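Local coordinates for beta-porphyranase A (Bacteroides plebeius, PDB 4AW7), which hydrolyses the beta-1,4 linkages between beta-D-galactose and alpha-L-galactose-6-sulfate in porphyran, a sulfated polysaccharide of red seaweed, at residues Asp282-Asp287 / Glu323-Ala328. Sequence-based numbering, arbitrary orientation.
Sequences DDSYDD and EWHITA. With GAL (beta-D-galactopyranose), chain B; L6S (6-O-sulfo-alpha-L-galactopyranose), chain C.
The CA atoms of S284 and H325, 8.7 Å apart, are the nearest backbone pair between two loop segments; 282-287 is irregular throughout and 323-328 begins as a short 3-10 turn, and the two meet through side chains without sharing a backbone hydrogen bond. A single bond carries most of the contact: H325 NE2 donates to D283 OD1 over 2.7 Å, nearly straight at 163°. The carboxylate oxygen lies close to the imidazole plane, at the ring edge, yet the N-H reaches it from above the carboxylate plane, the two flat groups being turned 51° to each other. H325 reaches across because its CG is anti to the backbone N (chi1 -170°). At the other ring nitrogen, ND1 is hydrogen-bonded to the carbonyl of T333; together with the bond at NE2, this fixes the rotation of the imidazole. D282 OD1 accepts from S284 N at 3.0 Å, an Asx turn with D283 at its middle.

W324, a substrate-binding residue, faces the sugar. GAL C5 sits 3.7 Å above one face of the indole, toward its rim, with C1 and C3 also near, the CH-pi packing usual between tryptophan and sugars, while CB of the adjoining H325 lies over the opposite face. The indole NE1 also makes a weak, bent hydrogen bond to L6S O3S at 3.0 Å; S319 and H47 bind the same sulfated sugar.

H325 thus backs the indole through CB, while its ring, beyond the indole rim, joins the loop after strand 268-276 to that after strand 311-316 beside the porphyran-binding cleft. Because both partners of the imidazole, a carboxylate and a carbonyl oxygen, accept hydrogen bonds, both nitrogens probably carry a proton, and the D283 pair would then be partly ionic.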
loop_
_atom_site.group_PDB
_atom_site.type_symbol
_atom_site.label_atom_id
_atom_site.label_comp_id
_atom_site.label_asym_id
_atom_site.label_seq_id
_atom_site.Cartn_x
_atom_site.Cartn_y
_atom_site.Cartn_z
ATOM N N ASP A 282 19.003 15.809 8.693
ATOM C CA ASP A 282 18.083 15.647 9.797
ATOM C C ASP A 282 16.662 15.509 9.246
ATOM O O ASP A 282 16.463 15.546 8.035
ATOM C CB ASP A 282 18.205 16.807 10.807
ATOM C CG ASP A 282 17.949 18.165 10.183
ATOM O OD1 ASP A 282 16.919 18.329 9.509
ATOM O OD2 ASP A 282 18.787 19.085 10.371
ATOM N N ASP A 283 15.705 15.385 10.160
ATOM C CA ASP A 283 14.297 15.163 9.789
ATOM C C ASP A 283 13.450 16.408 9.833
ATOM O O ASP A 283 12.226 16.329 9.920
ATOM C CB ASP A 283 13.721 14.056 10.671
ATOM C CG ASP A 283 13.559 14.442 12.107
ATOM O OD1 ASP A 283 13.817 15.610 12.482
ATOM O OD2 ASP A 283 13.145 13.548 12.865
ATOM N N SER A 284 14.067 17.580 9.783
ATOM C CA SER A 284 13.321 18.829 9.831
ATOM C C SER A 284 12.557 19.100 8.544
ATOM O O SER A 284 12.978 18.723 7.441
ATOM C CB SER A 284 14.248 20.010 10.128
ATOM O OG SER A 284 14.859 19.864 11.395
ATOM N N TYR A 285 11.440 19.788 8.683
ATOM C CA TYR A 285 10.605 20.184 7.575
ATOM C C TYR A 285 11.213 21.326 6.803
ATOM O O TYR A 285 11.736 22.296 7.385
ATOM C CB TYR A 285 9.259 20.661 8.116
ATOM C CG TYR A 285 8.324 21.169 7.037
ATOM C CD1 TYR A 285 7.482 20.298 6.310
ATOM C CD2 TYR A 285 8.260 22.523 6.738
ATOM C CE1 TYR A 285 6.664 20.787 5.319
ATOM C CE2 TYR A 285 7.423 23.021 5.751
ATOM C CZ TYR A 285 6.620 22.143 5.040
ATOM O OH TYR A 285 5.782 22.624 4.067
ATOM N N ASP A 286 11.118 21.204 5.488
ATOM C CA ASP A 286 11.467 22.234 4.527
ATOM C C ASP A 286 10.325 22.351 3.498
ATOM O O ASP A 286 9.965 21.322 2.967
ATOM C CB ASP A 286 12.744 21.756 3.822
ATOM C CG ASP A 286 13.260 22.736 2.818
ATOM O OD1 ASP A 286 12.775 22.740 1.690
ATOM O OD2 ASP A 286 14.172 23.508 3.157
ATOM N N ASP A 287 9.827 23.546 3.169
ATOM C CA ASP A 287 8.716 23.699 2.195
ATOM C C ASP A 287 8.972 23.095 0.812
ATOM O O ASP A 287 8.018 22.748 0.135
ATOM C CB ASP A 287 8.330 25.167 1.930
ATOM C CG ASP A 287 7.324 25.748 2.920
ATOM O OD1 ASP A 287 6.422 25.053 3.433
ATOM O OD2 ASP A 287 7.398 26.994 3.126
ATOM N N GLU A 323 3.440 18.409 17.011
ATOM C CA GLU A 323 3.994 19.402 17.959
ATOM C C GLU A 323 5.113 18.839 18.783
ATOM O O GLU A 323 5.964 19.600 19.237
ATOM C CB GLU A 323 2.903 19.970 18.880
ATOM C CG GLU A 323 1.853 20.695 18.113
ATOM C CD GLU A 323 0.837 21.400 18.941
ATOM O OE1 GLU A 323 1.264 22.217 19.761
ATOM O OE2 GLU A 323 -0.375 21.149 18.716
ATOM N N TRP A 324 5.084 17.532 19.018
ATOM C CA TRP A 324 6.146 16.828 19.741
ATOM C C TRP A 324 7.550 17.120 19.184
ATOM O O TRP A 324 8.538 17.010 19.933
ATOM C CB TRP A 324 5.868 15.299 19.747
ATOM C CG TRP A 324 5.751 14.730 18.357
ATOM C CD1 TRP A 324 4.598 14.576 17.634
ATOM C CD2 TRP A 324 6.823 14.340 17.491
ATOM N NE1 TRP A 324 4.887 14.096 16.395
ATOM C CE2 TRP A 324 6.238 13.922 16.268
ATOM C CE3 TRP A 324 8.214 14.273 17.630
ATOM C CZ2 TRP A 324 6.989 13.465 15.208
ATOM C CZ3 TRP A 324 8.963 13.809 16.570
ATOM C CH2 TRP A 324 8.356 13.443 15.356
ATOM N N HIS A 325 7.662 17.474 17.907
ATOM C CA HIS A 325 8.970 17.706 17.277
ATOM C C HIS A 325 9.501 19.109 17.552
ATOM O O HIS A 325 10.700 19.380 17.358
ATOM C CB HIS A 325 8.875 17.517 15.753
ATOM C CG HIS A 325 10.202 17.488 15.035
ATOM N ND1 HIS A 325 10.841 18.619 14.568
ATOM C CD2 HIS A 325 10.947 16.442 14.611
ATOM C CE1 HIS A 325 11.946 18.272 13.926
ATOM N NE2 HIS A 325 12.045 16.955 13.958
ATOM N N ILE A 326 8.589 20.015 17.902
ATOM C CA ILE A 326 8.889 21.451 17.882
ATOM C C ILE A 326 9.483 21.827 19.248
ATOM O O ILE A 326 8.770 22.232 20.153
ATOM C CB ILE A 326 7.649 22.301 17.550
ATOM C CG1 ILE A 326 6.990 21.830 16.251
ATOM C CG2 ILE A 326 8.033 23.775 17.439
ATOM C CD1 ILE A 326 5.725 22.495 15.925
ATOM N N THR A 327 10.775 21.604 19.377
ATOM C CA THR A 327 11.443 21.697 20.673
ATOM C C THR A 327 12.705 22.521 20.503
ATOM O O THR A 327 13.213 22.689 19.396
ATOM C CB THR A 327 11.866 20.304 21.186
ATOM O OG1 THR A 327 12.792 19.740 20.245
ATOM C CG2 THR A 327 10.653 19.369 21.409
ATOM N N ALA A 328 13.247 22.989 21.634
ATOM C CA ALA A 328 14.553 23.647 21.652
ATOM C C ALA A 328 15.628 22.768 21.042
ATOM O O ALA A 328 16.434 23.250 20.234
ATOM C CB ALA A 328 14.938 24.044 23.097
HETATM C C1 GAL B . 6.358 9.980 16.332
HETATM C C2 GAL B . 5.053 9.723 17.058
HETATM C C3 GAL B . 4.983 10.729 18.206
HETATM C C4 GAL B . 6.182 10.564 19.152
HETATM C C5 GAL B . 7.436 10.673 18.292
HETATM C C6 GAL B . 8.692 10.487 19.111
HETATM O O2 GAL B . 3.917 9.815 16.196
HETATM O O3 GAL B . 3.761 10.482 18.868
HETATM O O4 GAL B . 6.148 9.288 19.808
HETATM O O5 GAL B . 7.403 9.704 17.238
HETATM O O6 GAL B . 9.810 10.582 18.266
HETATM O O1S L6S C . 2.984 11.149 12.521
HETATM O O2S L6S C . 4.382 13.171 12.509
HETATM O O3S L6S C . 3.977 11.912 14.580
HETATM C C1 L6S C . 7.569 6.824 12.794
HETATM C C2 L6S C . 8.239 6.970 14.142
HETATM C C3 L6S C . 8.649 8.436 14.351
HETATM C C4 L6S C . 7.363 9.340 14.249
HETATM C C5 L6S C . 6.699 9.075 12.892
HETATM C C6 L6S C . 5.268 9.657 12.895
HETATM O O2 L6S C . 9.355 6.067 14.277
HETATM O O3 L6S C . 9.301 8.634 15.615
HETATM O O4 L6S C . 6.485 8.986 15.330
HETATM O O5 L6S C . 6.474 7.689 12.609
HETATM O O6 L6S C . 5.362 11.071 12.813
HETATM S S1 L6S C . 4.089 11.873 13.095
#